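Side-chain contacts in parvulin 42 (Trypanosoma brucei brucei, PDB 6GMP), which probably catalyses the cis-trans isomerisation of peptide bonds preceding proline, and is represented here by its parvulin-type PPIase domain: residues 11-16 / 41-46; 46-51 / 55-60; 94-99 / 116-121. All blocks are in the same frame, centred on the assembly; numbering follows the deposited sequence.

Contacts 1 and 3 pack helices on opposite faces of one antiparallel sheet of the parvulin domain; contact 2 joins consecutive helices 37-49 and 59-69. Contacts 1 and 2 share Ala-46 of helix 37-49, their centres about 15 Å apart. The centre of contact 3 lies about 15 Å from that of contact 1 and 13 Å from that of contact 2. Strands 6-13 and 114-120 are neighbours and tie contacts 1 and 3 together, with Leu-117 N 2.9 Å from Val-11 O. Tyr-119 OH lies 2.7 Å from Trp-57 O, a probable hydrogen bond joining contacts 2 and 3. His-116, outside the packing of contact 3, meets His-10, consistent with the paired active-site histidines of parvulins.

Contact 1 (11-16 / 41-46); sequences VLVKHK and INLAQA
Val-13, the last residue of inner strand 6-13, packs against Leu-43 and Ala-44 of helix 37-49 in a small, wholly apolar contact between helix and sheet. The two backbones come closest at Val-13 and Ala-44, whose CA atoms are 6.5 Å apart. So short a spacing suits an alanine on the helix, because its single methyl lets the strand come near while still offering carbon to pack on.

The beta-branched valine divides its two methyls between two helical neighbours. With chi1 at 178°, CG1 stands trans to the backbone N and CG2 stays beside that nitrogen. CG1 reaches the leucine branch CD2 of Leu-43 at 3.8 Å, the two side chains meeting at a slant. CG2 lies over the methyl of Ala-44, with CB of Ala-44 4.4 Å away, a looser touch. Leu-43 is modelled in two conformers, and its contact with Val-13 is that of one of them. The Ala-44 side of the contact does not depend on that choice.

Other turns of the same helix enlarge the patch, for Ala-40 and Ile-47 also touch Val-13. Ala-44 additionally meets Val-115 of the adjoining strand, so one small residue is pressed against two strands at once. Just beyond the strand the chain becomes polar: Lys-14 NZ bonds to the carbonyls of Arg-20 and Ser-22, and Lys-14 N to Glu-71.

Residue alternation along the strand sets the division of labour. Val-11 and Val-13 face the helical layer, whereas Leu-12 looks to the other side, where it meets His-116. A long helix laid on one face of a four-stranded antiparallel sheet, strand order 2-1-4-3, with helix 91-97 on the other, is characteristic of the parvulin fold.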
# COMPACT_ATOMS: atom_id res chain seq x y z
N VAL A 11 0.76 0.78 -1.68
CA VAL A 11 0.09 2.00 -1.26
C VAL A 11 -0.18 1.84 0.22
O VAL A 11 -0.66 0.78 0.66
CB VAL A 11 -1.29 2.14 -1.95
CG1 VAL A 11 -2.08 3.32 -1.36
CG2 VAL A 11 -1.13 2.33 -3.43
N LEU A 12 0.09 2.89 1.00
CA LEU A 12 -0.18 2.89 2.43
C LEU A 12 -1.16 4.00 2.78
O LEU A 12 -0.92 5.16 2.48
CB LEU A 12 1.11 3.07 3.24
CG LEU A 12 0.94 3.00 4.76
CD1 LEU A 12 0.54 1.62 5.23
CD2 LEU A 12 2.23 3.43 5.45
N VAL A 13 -2.26 3.61 3.43
CA VAL A 13 -3.24 4.54 3.95
C VAL A 13 -3.14 4.47 5.46
O VAL A 13 -3.42 3.44 6.06
CB VAL A 13 -4.66 4.18 3.46
CG1 VAL A 13 -5.69 5.12 4.04
CG2 VAL A 13 -4.71 4.21 1.93
N LYS A 14 -2.74 5.57 6.08
CA LYS A 14 -2.53 5.60 7.52
C LYS A 14 -3.83 5.91 8.24
O LYS A 14 -4.84 6.26 7.62
CB LYS A 14 -1.45 6.63 7.86
CG LYS A 14 -0.09 6.23 7.37
CD LYS A 14 0.99 7.20 7.83
CE LYS A 14 2.34 6.77 7.33
NZ LYS A 14 3.44 7.41 8.10
N HIS A 15 -3.81 5.81 9.55
CA HIS A 15 -4.91 6.28 10.37
C HIS A 15 -4.34 6.81 11.68
O HIS A 15 -3.13 6.65 11.95
CB HIS A 15 -5.95 5.18 10.62
CG HIS A 15 -5.39 3.93 11.20
ND1 HIS A 15 -5.02 3.83 12.53
CD2 HIS A 15 -5.15 2.72 10.65
CE1 HIS A 15 -4.59 2.60 12.76
NE2 HIS A 15 -4.65 1.91 11.64
N LYS A 16 -5.19 7.43 12.50
CA LYS A 16 -4.74 8.15 13.69
C LYS A 16 -4.04 7.27 14.71
O LYS A 16 -3.29 7.78 15.55
CB LYS A 16 -5.94 8.83 14.36
CG LYS A 16 -6.90 7.86 15.02
CD LYS A 16 -8.16 8.54 15.55
CE LYS A 16 -8.97 7.63 16.48
NZ LYS A 16 -8.24 7.21 17.73
N ILE A 41 -9.57 1.81 6.26
CA ILE A 41 -10.00 0.59 5.60
C ILE A 41 -10.95 0.90 4.46
O ILE A 41 -10.81 0.36 3.37
CB ILE A 41 -10.64 -0.35 6.62
CG1 ILE A 41 -9.58 -0.85 7.62
CG2 ILE A 41 -11.31 -1.54 5.94
CD1 ILE A 41 -10.16 -1.58 8.82
N ASN A 42 -11.92 1.77 4.71
CA ASN A 42 -12.87 2.11 3.67
C ASN A 42 -12.21 2.82 2.51
O ASN A 42 -12.56 2.58 1.36
CB ASN A 42 -13.99 2.96 4.24
CG ASN A 42 -14.95 2.16 5.07
OD1 ASN A 42 -15.22 0.99 4.77
ND2 ASN A 42 -15.50 2.78 6.09
N LEU A 43 -11.25 3.68 2.80
CA LEU A 43 -10.55 4.39 1.75
C LEU A 43 -9.72 3.42 0.90
O LEU A 43 -9.80 3.45 -0.33
CB LEU A 43 -9.66 5.47 2.34
CG LEU A 43 -8.79 6.24 1.34
CD1 LEU A 43 -9.66 6.82 0.26
CD2 LEU A 43 -8.03 7.34 2.06
N ALA A 44 -8.94 2.55 1.54
CA ALA A 44 -8.15 1.57 0.81
C ALA A 44 -9.04 0.70 -0.07
O ALA A 44 -8.70 0.38 -1.22
CB ALA A 44 -7.36 0.73 1.79
N GLN A 45 -10.19 0.30 0.46
CA GLN A 45 -11.13 -0.50 -0.32
C GLN A 45 -11.59 0.25 -1.57
O GLN A 45 -11.67 -0.34 -2.65
CB GLN A 45 -12.33 -0.87 0.54
CG GLN A 45 -13.44 -1.62 -0.19
CD GLN A 45 -12.95 -2.90 -0.84
OE1 GLN A 45 -12.02 -3.56 -0.34
NE2 GLN A 45 -13.57 -3.27 -1.96
N ALA A 46 -11.91 1.53 -1.43
CA ALA A 46 -12.38 2.30 -2.57
C ALA A 46 -11.31 2.52 -3.62
O ALA A 46 -11.59 2.43 -4.82
CB ALA A 46 -12.94 3.64 -2.11

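Contact 2 (46-51 / 55-60); sequences AILAQH and KTWSLD
Trp-57 carries the whole of this contact for 55-60, pushing its indole toward Leu-48 of helix 37-49 and His-51 three residues farther on. Its chi1 of -60° sets CG trans to the carbonyl carbon, and the far rim of the six-membered ring then meets the other segment. CZ2 rests 4.0 Å from the CD1 branch of Leu-48, and the carbonyl oxygen of Leu-48 lies at the ring edge, 3.9 Å from the same CZ2.

The histidine comes from another direction. His-51 CD2 is 3.8 Å from Trp-57 CH2, and His-51 CB is 3.8 Å from Trp-57 CZ2. The imidazole turns its edge toward the face of the indole in an offset edge-to-face pair, with planes at 87° and the centroid of the His-51 ring 5.5 Å from that of the Trp-57 six-membered ring. A broad, rigid indole suits this place because one residue can meet both a leucine methyl and an aromatic edge.

Gln-50 lies against one face of the His-51 ring, its CG 3.5 Å above the ring plane and toward the rim. Its NE2 gives a hydrogen bond of 2.9 Å to Ile-47 O, reaching a lone pair in the carbonyl plane.

After the tryptophan comes Ser-58, the N-cap of helix 59-69. Its OG caps a backbone N in the first turn, while Glu-61 OE1 accepts from Ser-58 N, an exchange of the capping-box kind. Leu-59 then opens the helix and packs on Tyr-9 and Tyr-119.

The indole thus fills the corner between consecutive helices 37-49 and 59-69. Val-65 of the second helix and Val-105 of a loop also touch it, Arg-54 adds a cation-pi contact, and Leu-48 extends the packing to Leu-117 on strand 114-120.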
# COMPACT_ATOMS: atom_id res chain seq x y z
N ALA A 46 -11.91 1.53 -1.43
CA ALA A 46 -12.38 2.30 -2.57
C ALA A 46 -11.31 2.52 -3.62
O ALA A 46 -11.59 2.43 -4.82
CB ALA A 46 -12.94 3.64 -2.11
N ILE A 47 -10.07 2.82 -3.20
CA ILE A 47 -9.03 3.15 -4.16
C ILE A 47 -8.65 1.89 -4.95
O ILE A 47 -8.23 1.99 -6.12
CB ILE A 47 -7.84 3.89 -3.53
CG1 ILE A 47 -7.16 3.04 -2.49
CG2 ILE A 47 -8.33 5.23 -2.95
CD1 ILE A 47 -5.93 3.70 -1.87
N LEU A 48 -8.82 0.73 -4.33
CA LEU A 48 -8.61 -0.53 -5.01
C LEU A 48 -9.78 -0.84 -5.94
O LEU A 48 -9.62 -1.11 -7.15
CB LEU A 48 -8.50 -1.65 -3.99
CG LEU A 48 -8.48 -3.08 -4.52
CD1 LEU A 48 -7.20 -3.37 -5.33
CD2 LEU A 48 -8.62 -4.05 -3.35
N ALA A 49 -10.99 -0.82 -5.37
CA ALA A 49 -12.16 -1.32 -6.06
C ALA A 49 -12.62 -0.45 -7.24
O ALA A 49 -13.33 -0.92 -8.11
CB ALA A 49 -13.30 -1.52 -5.07
N GLN A 50 -12.19 0.81 -7.28
CA GLN A 50 -12.51 1.65 -8.43
C GLN A 50 -11.97 1.01 -9.72
O GLN A 50 -12.42 1.33 -10.81
CB GLN A 50 -11.96 3.07 -8.24
CG GLN A 50 -10.47 3.11 -8.19
CD GLN A 50 -9.88 4.51 -8.04
OE1 GLN A 50 -10.43 5.50 -8.51
NE2 GLN A 50 -8.72 4.56 -7.39
N HIS A 51 -10.99 0.12 -9.59
CA HIS A 51 -10.45 -0.62 -10.73
C HIS A 51 -10.63 -2.14 -10.59
O HIS A 51 -9.80 -2.92 -11.07
CB HIS A 51 -8.97 -0.29 -10.91
CG HIS A 51 -8.70 1.18 -11.04
ND1 HIS A 51 -9.31 1.97 -11.98
CD2 HIS A 51 -7.88 1.99 -10.34
CE1 HIS A 51 -8.88 3.21 -11.86
NE2 HIS A 51 -8.01 3.25 -10.87
N LYS A 55 -7.75 -7.76 -13.65
CA LYS A 55 -7.28 -9.07 -13.20
C LYS A 55 -5.87 -8.86 -12.68
O LYS A 55 -5.51 -9.30 -11.59
CB LYS A 55 -7.30 -10.06 -14.37
CG LYS A 55 -6.68 -11.42 -14.04
CD LYS A 55 -6.86 -12.43 -15.16
CE LYS A 55 -6.19 -13.75 -14.81
NZ LYS A 55 -6.54 -14.83 -15.78
N THR A 56 -5.08 -8.17 -13.48
CA THR A 56 -3.75 -7.72 -13.09
C THR A 56 -3.67 -6.26 -13.44
O THR A 56 -4.47 -5.76 -14.25
CB THR A 56 -2.64 -8.49 -13.82
OG1 THR A 56 -2.84 -8.41 -15.23
CG2 THR A 56 -2.61 -9.94 -13.37
N TRP A 57 -2.70 -5.57 -12.84
CA TRP A 57 -2.46 -4.17 -13.11
C TRP A 57 -1.08 -4.02 -13.71
O TRP A 57 -0.16 -4.76 -13.37
CB TRP A 57 -2.50 -3.33 -11.85
CG TRP A 57 -3.76 -3.31 -11.03
CD1 TRP A 57 -4.67 -4.33 -10.83
CD2 TRP A 57 -4.23 -2.21 -10.28
NE1 TRP A 57 -5.67 -3.90 -9.98
CE2 TRP A 57 -5.42 -2.60 -9.63
CE3 TRP A 57 -3.74 -0.92 -10.06
CZ2 TRP A 57 -6.13 -1.74 -8.80
CZ3 TRP A 57 -4.44 -0.07 -9.24
CH2 TRP A 57 -5.63 -0.48 -8.62
N SER A 58 -0.92 -3.03 -14.59
CA SER A 58 0.41 -2.66 -15.02
C SER A 58 1.08 -1.87 -13.90
O SER A 58 0.42 -1.39 -12.98
CB SER A 58 0.35 -1.80 -16.27
OG SER A 58 -0.22 -0.54 -15.96
N LEU A 59 2.40 -1.73 -13.98
CA LEU A 59 3.11 -0.92 -13.00
C LEU A 59 2.59 0.51 -13.03
O LEU A 59 2.34 1.08 -11.98
CB LEU A 59 4.62 -0.95 -13.24
CG LEU A 59 5.43 -0.10 -12.26
CD1 LEU A 59 5.17 -0.50 -10.81
CD2 LEU A 59 6.91 -0.23 -12.57
N ASP A 60 2.41 1.07 -14.22
CA ASP A 60 1.92 2.44 -14.36
C ASP A 60 0.56 2.60 -13.68
O ASP A 60 0.31 3.58 -12.98
CB ASP A 60 1.83 2.85 -15.83
CG ASP A 60 3.19 2.93 -16.50
OD1 ASP A 60 4.20 3.16 -15.80
OD2 ASP A 60 3.26 2.78 -17.74

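Contact 3 (94-99 / 116-121); sequences DTVAFS and HLIYRV
Ile-118 of strand 114-120 packs against Ala-97 and Val-96 of helix 91-97 in an apolar contact. The CA atoms of Ile-118 and Ala-97 stand 6.3 Å apart, and the isoleucine CB points toward the helix.

At CB the chain forks. The short branch, CG2, lies 4.1 Å from CB of Ala-97. The long branch leaves through CG1, which chi1 of -56° places trans to the carbonyl carbon. An extended chi2 of 170° then carries CD1 onward to the same methyl, with CD1 of Ile-118 also 4.1 Å from CB of Ala-97. The alanine is therefore straddled by both arms of the fork, a seat that suits a residue with one methyl to offer. At the very tip, CD1 has a second neighbour, CG1 of Val-96, at 4.3 Å. Beta-branched isoleucine fits the strand and supplies both arms.

The helix finishes immediately after this patch. Phe-98 is the first residue to leave helical backbone angles, and Ser-99 turns back on the last turn: its OG gives a 2.6 Å hydrogen bond to Val-96 O, arriving 21° out of the carbonyl plane. Ser-99 N also bonds to that oxygen, at 3.1 Å, so two donors grip one carbonyl at the helix end. Farther along, Arg-120 bonds through NH1 to Leu-100 O.

Helix 91-97 covers the face of the sheet on which His-116, Ile-118 and Arg-120 lie. Val-109 of edge strand 109-111 touches Ile-118 and Val-96, and Phe-8 of strand 6-13 touches Ala-97. His-116 pairs with His-10 and meets Phe-93 of the helix edge-to-face, while Leu-117 looks the other way, onto Ile-47 and Leu-48 of helix 37-49.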
# COMPACT_ATOMS: atom_id res chain seq x y z
N ASP A 94 3.50 -9.99 5.11
CA ASP A 94 4.22 -11.06 4.44
C ASP A 94 3.29 -12.10 3.83
O ASP A 94 3.48 -12.48 2.68
CB ASP A 94 5.17 -11.73 5.43
CG ASP A 94 6.06 -12.75 4.78
OD1 ASP A 94 6.99 -12.34 4.05
OD2 ASP A 94 5.81 -13.96 4.96
N THR A 95 2.29 -12.55 4.58
CA THR A 95 1.43 -13.63 4.10
C THR A 95 0.64 -13.21 2.86
O THR A 95 0.56 -13.97 1.89
CB THR A 95 0.46 -14.14 5.20
OG1 THR A 95 -0.32 -15.22 4.69
CG2 THR A 95 -0.47 -13.03 5.68
N VAL A 96 0.10 -12.00 2.88
CA VAL A 96 -0.67 -11.48 1.75
C VAL A 96 0.24 -11.25 0.56
O VAL A 96 -0.10 -11.62 -0.56
CB VAL A 96 -1.40 -10.17 2.13
CG1 VAL A 96 -2.00 -9.48 0.90
CG2 VAL A 96 -2.49 -10.44 3.15
N ALA A 97 1.39 -10.63 0.81
CA ALA A 97 2.34 -10.30 -0.25
C ALA A 97 2.78 -11.55 -1.02
O ALA A 97 2.79 -11.55 -2.24
CB ALA A 97 3.54 -9.58 0.32
N PHE A 98 3.11 -12.61 -0.29
CA PHE A 98 3.64 -13.82 -0.92
C PHE A 98 2.53 -14.76 -1.43
O PHE A 98 2.81 -15.85 -1.93
CB PHE A 98 4.66 -14.49 0.00
CG PHE A 98 5.95 -13.75 0.04
CD1 PHE A 98 6.97 -14.07 -0.84
CD2 PHE A 98 6.13 -12.69 0.91
CE1 PHE A 98 8.16 -13.35 -0.83
CE2 PHE A 98 7.31 -11.97 0.91
CZ PHE A 98 8.32 -12.31 0.05
N SER A 99 1.29 -14.30 -1.34
CA SER A 99 0.15 -14.99 -1.94
C SER A 99 -0.16 -14.43 -3.33
O SER A 99 -0.91 -15.03 -4.09
CB SER A 99 -1.08 -14.86 -1.05
OG SER A 99 -1.72 -13.60 -1.24
N HIS A 116 -2.55 -1.36 3.81
CA HIS A 116 -1.78 -1.49 2.58
C HIS A 116 -2.57 -2.07 1.42
O HIS A 116 -3.43 -2.93 1.62
CB HIS A 116 -0.59 -2.44 2.77
CG HIS A 116 0.26 -2.17 3.96
ND1 HIS A 116 1.57 -1.76 3.85
CD2 HIS A 116 0.03 -2.32 5.29
CE1 HIS A 116 2.10 -1.64 5.06
NE2 HIS A 116 1.18 -1.98 5.95
N LEU A 117 -2.24 -1.63 0.21
CA LEU A 117 -2.52 -2.40 -1.00
C LEU A 117 -1.15 -2.80 -1.49
O LEU A 117 -0.30 -1.95 -1.67
CB LEU A 117 -3.21 -1.55 -2.06
CG LEU A 117 -4.57 -0.95 -1.69
CD1 LEU A 117 -5.12 -0.12 -2.85
CD2 LEU A 117 -5.58 -1.98 -1.28
N ILE A 118 -0.95 -4.10 -1.71
CA ILE A 118 0.34 -4.63 -2.13
C ILE A 118 0.27 -5.09 -3.57
O ILE A 118 -0.67 -5.77 -3.96
CB ILE A 118 0.80 -5.80 -1.22
CG1 ILE A 118 0.83 -5.33 0.24
CG2 ILE A 118 2.18 -6.27 -1.63
CD1 ILE A 118 1.02 -6.43 1.23
N TYR A 119 1.28 -4.72 -4.35
CA TYR A 119 1.37 -5.07 -5.76
C TYR A 119 2.63 -5.88 -6.01
O TYR A 119 3.73 -5.49 -5.61
CB TYR A 119 1.40 -3.79 -6.59
CG TYR A 119 1.62 -3.99 -8.07
CD1 TYR A 119 0.69 -4.63 -8.87
CD2 TYR A 119 2.76 -3.48 -8.69
CE1 TYR A 119 0.89 -4.79 -10.22
CE2 TYR A 119 2.97 -3.63 -10.04
CZ TYR A 119 2.02 -4.29 -10.81
OH TYR A 119 2.23 -4.44 -12.16
N ARG A 120 2.48 -7.01 -6.69
CA ARG A 120 3.63 -7.80 -7.11
C ARG A 120 4.02 -7.42 -8.53
O ARG A 120 3.24 -7.61 -9.48
CB ARG A 120 3.34 -9.29 -7.03
CG ARG A 120 4.54 -10.12 -7.41
CD ARG A 120 4.27 -11.59 -7.26
NE ARG A 120 5.35 -12.37 -7.85
CZ ARG A 120 5.35 -13.69 -7.97
NH1 ARG A 120 4.31 -14.41 -7.53
NH2 ARG A 120 6.38 -14.29 -8.53
N VAL A 121 5.23 -6.88 -8.69
CA VAL A 121 5.71 -6.42 -9.98
C VAL A 121 5.83 -7.61 -10.93
O VAL A 121 5.35 -7.56 -12.07
CB VAL A 121 7.07 -5.72 -9.86
CG1 VAL A 121 7.56 -5.24 -11.21
CG2 VAL A 121 6.97 -4.55 -8.90